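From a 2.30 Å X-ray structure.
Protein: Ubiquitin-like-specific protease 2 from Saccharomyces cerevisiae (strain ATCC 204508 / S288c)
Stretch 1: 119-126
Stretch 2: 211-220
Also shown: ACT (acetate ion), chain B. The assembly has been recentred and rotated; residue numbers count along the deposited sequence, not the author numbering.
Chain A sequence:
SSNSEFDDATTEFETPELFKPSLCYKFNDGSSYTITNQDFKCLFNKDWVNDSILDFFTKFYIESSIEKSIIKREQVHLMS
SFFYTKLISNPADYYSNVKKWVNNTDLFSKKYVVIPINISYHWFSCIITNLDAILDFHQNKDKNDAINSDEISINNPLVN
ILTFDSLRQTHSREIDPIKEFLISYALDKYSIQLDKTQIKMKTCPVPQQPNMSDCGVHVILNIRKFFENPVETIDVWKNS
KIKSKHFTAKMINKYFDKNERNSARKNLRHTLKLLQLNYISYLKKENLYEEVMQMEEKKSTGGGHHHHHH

Stretch 1, residues 119-126: ISYHWFSC
Stretch 2 (211-220) NMSDCGVHVI

How is the backbone laid out before any side chain is placed? Ile119 to His122 forms a type I' turn, with Ser120 at phi/psi 41/50 and Tyr121 at 68/14, closed by Ile119 N to His122 O (3.1 Å) and His122 N to Ile119 O (2.7 Å). Strand 122-126 then leaves the turn and runs nearly parallel to the helix that runs through Cys215 to Ile220 and continues beyond it, their directions 19° apart and their axes 6.8 Å apart at closest. The CA atoms set the register: His122 to Met212 6.0 Å, Trp123 to Cys215 5.2 Å, Phe124 to Val219 5.9 Å.

What does the chain do around Asn211 and Met212? Asn211 (chi1 m) ties itself to Asp214, its ND2 donating to Asp214 OD2 at 2.9 Å and its O accepting from Asp214 N at 3.1 Å. Met212, at phi/psi -62/-38 with rotamers t, t, p, starts sideways, but its end comes nearer the turn: SD lies 3.6 Å from His122 CB, and CG 3.7 Å from Tyr121 O. These are van der Waals contacts, to which the polarizable sulfur is well suited. Water 1 adds directed bonds, donating to Met212 O (2.6 Å) and Tyr121 O (2.8 Å) and accepting from Trp123 N (3.3 Å).

How can Cys215 and Gly216 approach the strand so closely? Cys215 (chi1 m) points toward it, bringing CB within 3.2 Å of Trp123 O and 3.9 Å of Trp123 CB. Its SG sits obliquely to the His122 ring (chi1 t), 3.6 Å from His122 CD2. No direct hydrogen bond crosses between the stretches; water 2 instead donates to Trp123 O at 2.9 Å and, weakly, to Cys215 O at 3.5 Å. At Gly216 the absence of a side chain matters: its CA lies 3.5 Å from Trp123 CD1, and an ideal CB would clash at 3.0 Å from that same atom. Trp123 (chi1 m, chi2 109°) starts toward the helix, but its end leads away.

What carries the contact one helical turn further on? Val217 points away and His218 sideways, neither making contact, while Val219, four residues on from Cys215, again points toward the strand; its N donates to Cys215 O at 2.9 Å. Val219 (chi1 t) places CG2 3.5 Å from Phe124 CA and 4.0 Å from Trp123 CB, with CG1 4.0 Å from Ser125 CB. Such apolar packing needs no donor or acceptor. Phe124 (chi1 p) turns its side chain away, leaving its backbone open to the valine. Ile220 makes no contact with the strand, but its N continues the helix by bonding Gly216 O at 3.2 Å.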

# COMPACT_ATOMS: atom_id res chain seq x y z
N ILE A 119 -6.05 10.57 4.11
CA ILE A 119 -6.46 11.97 4.21
C ILE A 119 -7.83 12.03 4.85
O ILE A 119 -8.78 11.39 4.36
CB ILE A 119 -6.48 12.66 2.84
CG1 ILE A 119 -5.09 12.69 2.20
CG2 ILE A 119 -7.02 14.08 2.99
CD1 ILE A 119 -5.08 13.31 0.80
N SER A 120 -7.95 12.80 5.93
CA SER A 120 -9.23 13.00 6.61
C SER A 120 -10.02 11.70 6.70
O SER A 120 -11.20 11.63 6.34
CB SER A 120 -10.06 14.08 5.92
OG SER A 120 -9.34 15.30 5.86
N TYR A 121 -9.35 10.65 7.16
CA TYR A 121 -9.96 9.35 7.45
C TYR A 121 -10.42 8.62 6.20
O TYR A 121 -11.17 7.64 6.30
CB TYR A 121 -11.13 9.49 8.43
CG TYR A 121 -10.66 9.83 9.82
CD1 TYR A 121 -10.30 8.82 10.72
CD2 TYR A 121 -10.53 11.15 10.23
CE1 TYR A 121 -9.86 9.11 11.99
CE2 TYR A 121 -10.08 11.46 11.51
CZ TYR A 121 -9.75 10.43 12.38
OH TYR A 121 -9.29 10.73 13.65
N HIS A 122 -10.00 9.06 5.02
CA HIS A 122 -10.28 8.39 3.76
C HIS A 122 -8.99 7.76 3.26
O HIS A 122 -8.03 8.47 2.94
CB HIS A 122 -10.84 9.38 2.73
CG HIS A 122 -11.04 8.80 1.36
ND1 HIS A 122 -11.29 9.59 0.25
CD2 HIS A 122 -11.04 7.52 0.93
CE1 HIS A 122 -11.42 8.81 -0.81
NE2 HIS A 122 -11.28 7.55 -0.43
N TRP A 123 -8.97 6.43 3.19
CA TRP A 123 -7.85 5.68 2.63
C TRP A 123 -8.03 5.45 1.14
O TRP A 123 -9.10 5.04 0.68
CB TRP A 123 -7.72 4.31 3.31
CG TRP A 123 -7.08 4.27 4.66
CD1 TRP A 123 -7.70 4.03 5.87
CD2 TRP A 123 -5.68 4.41 4.96
NE1 TRP A 123 -6.77 4.05 6.89
CE2 TRP A 123 -5.53 4.27 6.36
CE3 TRP A 123 -4.54 4.67 4.17
CZ2 TRP A 123 -4.28 4.36 6.99
CZ3 TRP A 123 -3.31 4.76 4.80
CH2 TRP A 123 -3.19 4.61 6.20
N PHE A 124 -6.97 5.70 0.38
CA PHE A 124 -6.83 5.15 -0.97
C PHE A 124 -5.34 4.98 -1.21
O PHE A 124 -4.53 5.17 -0.29
CB PHE A 124 -7.57 6.01 -2.01
CG PHE A 124 -7.01 7.41 -2.18
CD1 PHE A 124 -6.09 7.69 -3.18
CD2 PHE A 124 -7.44 8.45 -1.37
CE1 PHE A 124 -5.59 8.98 -3.35
CE2 PHE A 124 -6.95 9.74 -1.53
CZ PHE A 124 -6.02 10.00 -2.52
N SER A 125 -4.95 4.61 -2.43
CA SER A 125 -3.55 4.27 -2.65
C SER A 125 -3.17 4.48 -4.11
O SER A 125 -4.02 4.51 -5.00
CB SER A 125 -3.28 2.82 -2.24
OG SER A 125 -1.92 2.47 -2.41
N CYS A 126 -1.87 4.63 -4.35
CA CYS A 126 -1.38 4.60 -5.72
C CYS A 126 -0.12 3.73 -5.78
O CYS A 126 0.49 3.40 -4.77
CB CYS A 126 -1.11 6.01 -6.25
SG CYS A 126 0.24 6.83 -5.47
N ASN A 211 -18.78 2.91 1.83
CA ASN A 211 -18.42 3.07 3.24
C ASN A 211 -17.01 3.63 3.34
O ASN A 211 -16.04 2.91 3.11
CB ASN A 211 -18.46 1.74 4.00
CG ASN A 211 -19.82 1.08 3.98
OD1 ASN A 211 -20.83 1.69 3.64
ND2 ASN A 211 -19.84 -0.20 4.34
N MET A 212 -16.87 4.89 3.75
CA MET A 212 -15.53 5.44 3.84
C MET A 212 -14.68 4.68 4.86
O MET A 212 -13.49 4.44 4.63
CB MET A 212 -15.57 6.93 4.19
CG MET A 212 -14.18 7.58 4.12
SD MET A 212 -14.23 9.38 4.01
CE MET A 212 -14.76 9.79 5.67
N SER A 213 -15.29 4.26 5.97
CA SER A 213 -14.55 3.56 7.02
C SER A 213 -14.08 2.17 6.61
O SER A 213 -13.21 1.61 7.27
CB SER A 213 -15.39 3.49 8.30
OG SER A 213 -16.53 2.67 8.14
N ASP A 214 -14.63 1.60 5.52
CA ASP A 214 -14.09 0.38 4.93
C ASP A 214 -12.93 0.63 3.96
O ASP A 214 -12.31 -0.34 3.50
CB ASP A 214 -15.16 -0.41 4.18
CG ASP A 214 -16.13 -1.18 5.10
OD1 ASP A 214 -15.79 -1.45 6.28
OD2 ASP A 214 -17.24 -1.51 4.62
N CYS A 215 -12.64 1.89 3.61
CA CYS A 215 -11.61 2.16 2.59
C CYS A 215 -10.27 1.51 2.93
O CYS A 215 -9.57 1.02 2.04
CB CYS A 215 -11.43 3.66 2.42
SG CYS A 215 -12.79 4.41 1.55
N GLY A 216 -9.88 1.52 4.21
CA GLY A 216 -8.60 0.93 4.57
C GLY A 216 -8.53 -0.55 4.25
O GLY A 216 -7.46 -1.06 3.88
N VAL A 217 -9.66 -1.27 4.38
CA VAL A 217 -9.71 -2.69 4.05
C VAL A 217 -9.59 -2.90 2.55
O VAL A 217 -8.95 -3.85 2.09
CB VAL A 217 -11.02 -3.31 4.60
CG1 VAL A 217 -11.17 -4.76 4.16
CG2 VAL A 217 -11.07 -3.22 6.11
N HIS A 218 -10.21 -2.02 1.76
CA HIS A 218 -10.09 -2.13 0.31
C HIS A 218 -8.67 -1.84 -0.16
O HIS A 218 -8.18 -2.51 -1.08
CB HIS A 218 -11.08 -1.19 -0.37
CG HIS A 218 -12.49 -1.66 -0.28
ND1 HIS A 218 -13.04 -2.53 -1.20
CD2 HIS A 218 -13.46 -1.40 0.62
CE1 HIS A 218 -14.29 -2.78 -0.87
NE2 HIS A 218 -14.57 -2.11 0.24
N VAL A 219 -8.00 -0.86 0.45
CA VAL A 219 -6.60 -0.60 0.09
C VAL A 219 -5.77 -1.86 0.28
O VAL A 219 -5.01 -2.27 -0.61
CB VAL A 219 -6.03 0.58 0.91
CG1 VAL A 219 -4.50 0.55 0.84
CG2 VAL A 219 -6.54 1.91 0.37
N ILE A 220 -5.89 -2.49 1.45
CA ILE A 220 -5.13 -3.71 1.74
C ILE A 220 -5.40 -4.76 0.67
O ILE A 220 -4.46 -5.36 0.12
CB ILE A 220 -5.48 -4.22 3.15
CG1 ILE A 220 -4.95 -3.25 4.22
CG2 ILE A 220 -4.96 -5.67 3.37
CD1 ILE A 220 -5.49 -3.51 5.63
C ACT B . -5.98 10.43 10.25
O ACT B . -6.80 10.66 9.32
OXT ACT B . -4.89 9.89 9.95
CH3 ACT B . -6.27 10.79 11.68
O HOH W 1 -11.02 5.03 5.29
O HOH W 2 -9.96 2.77 -0.93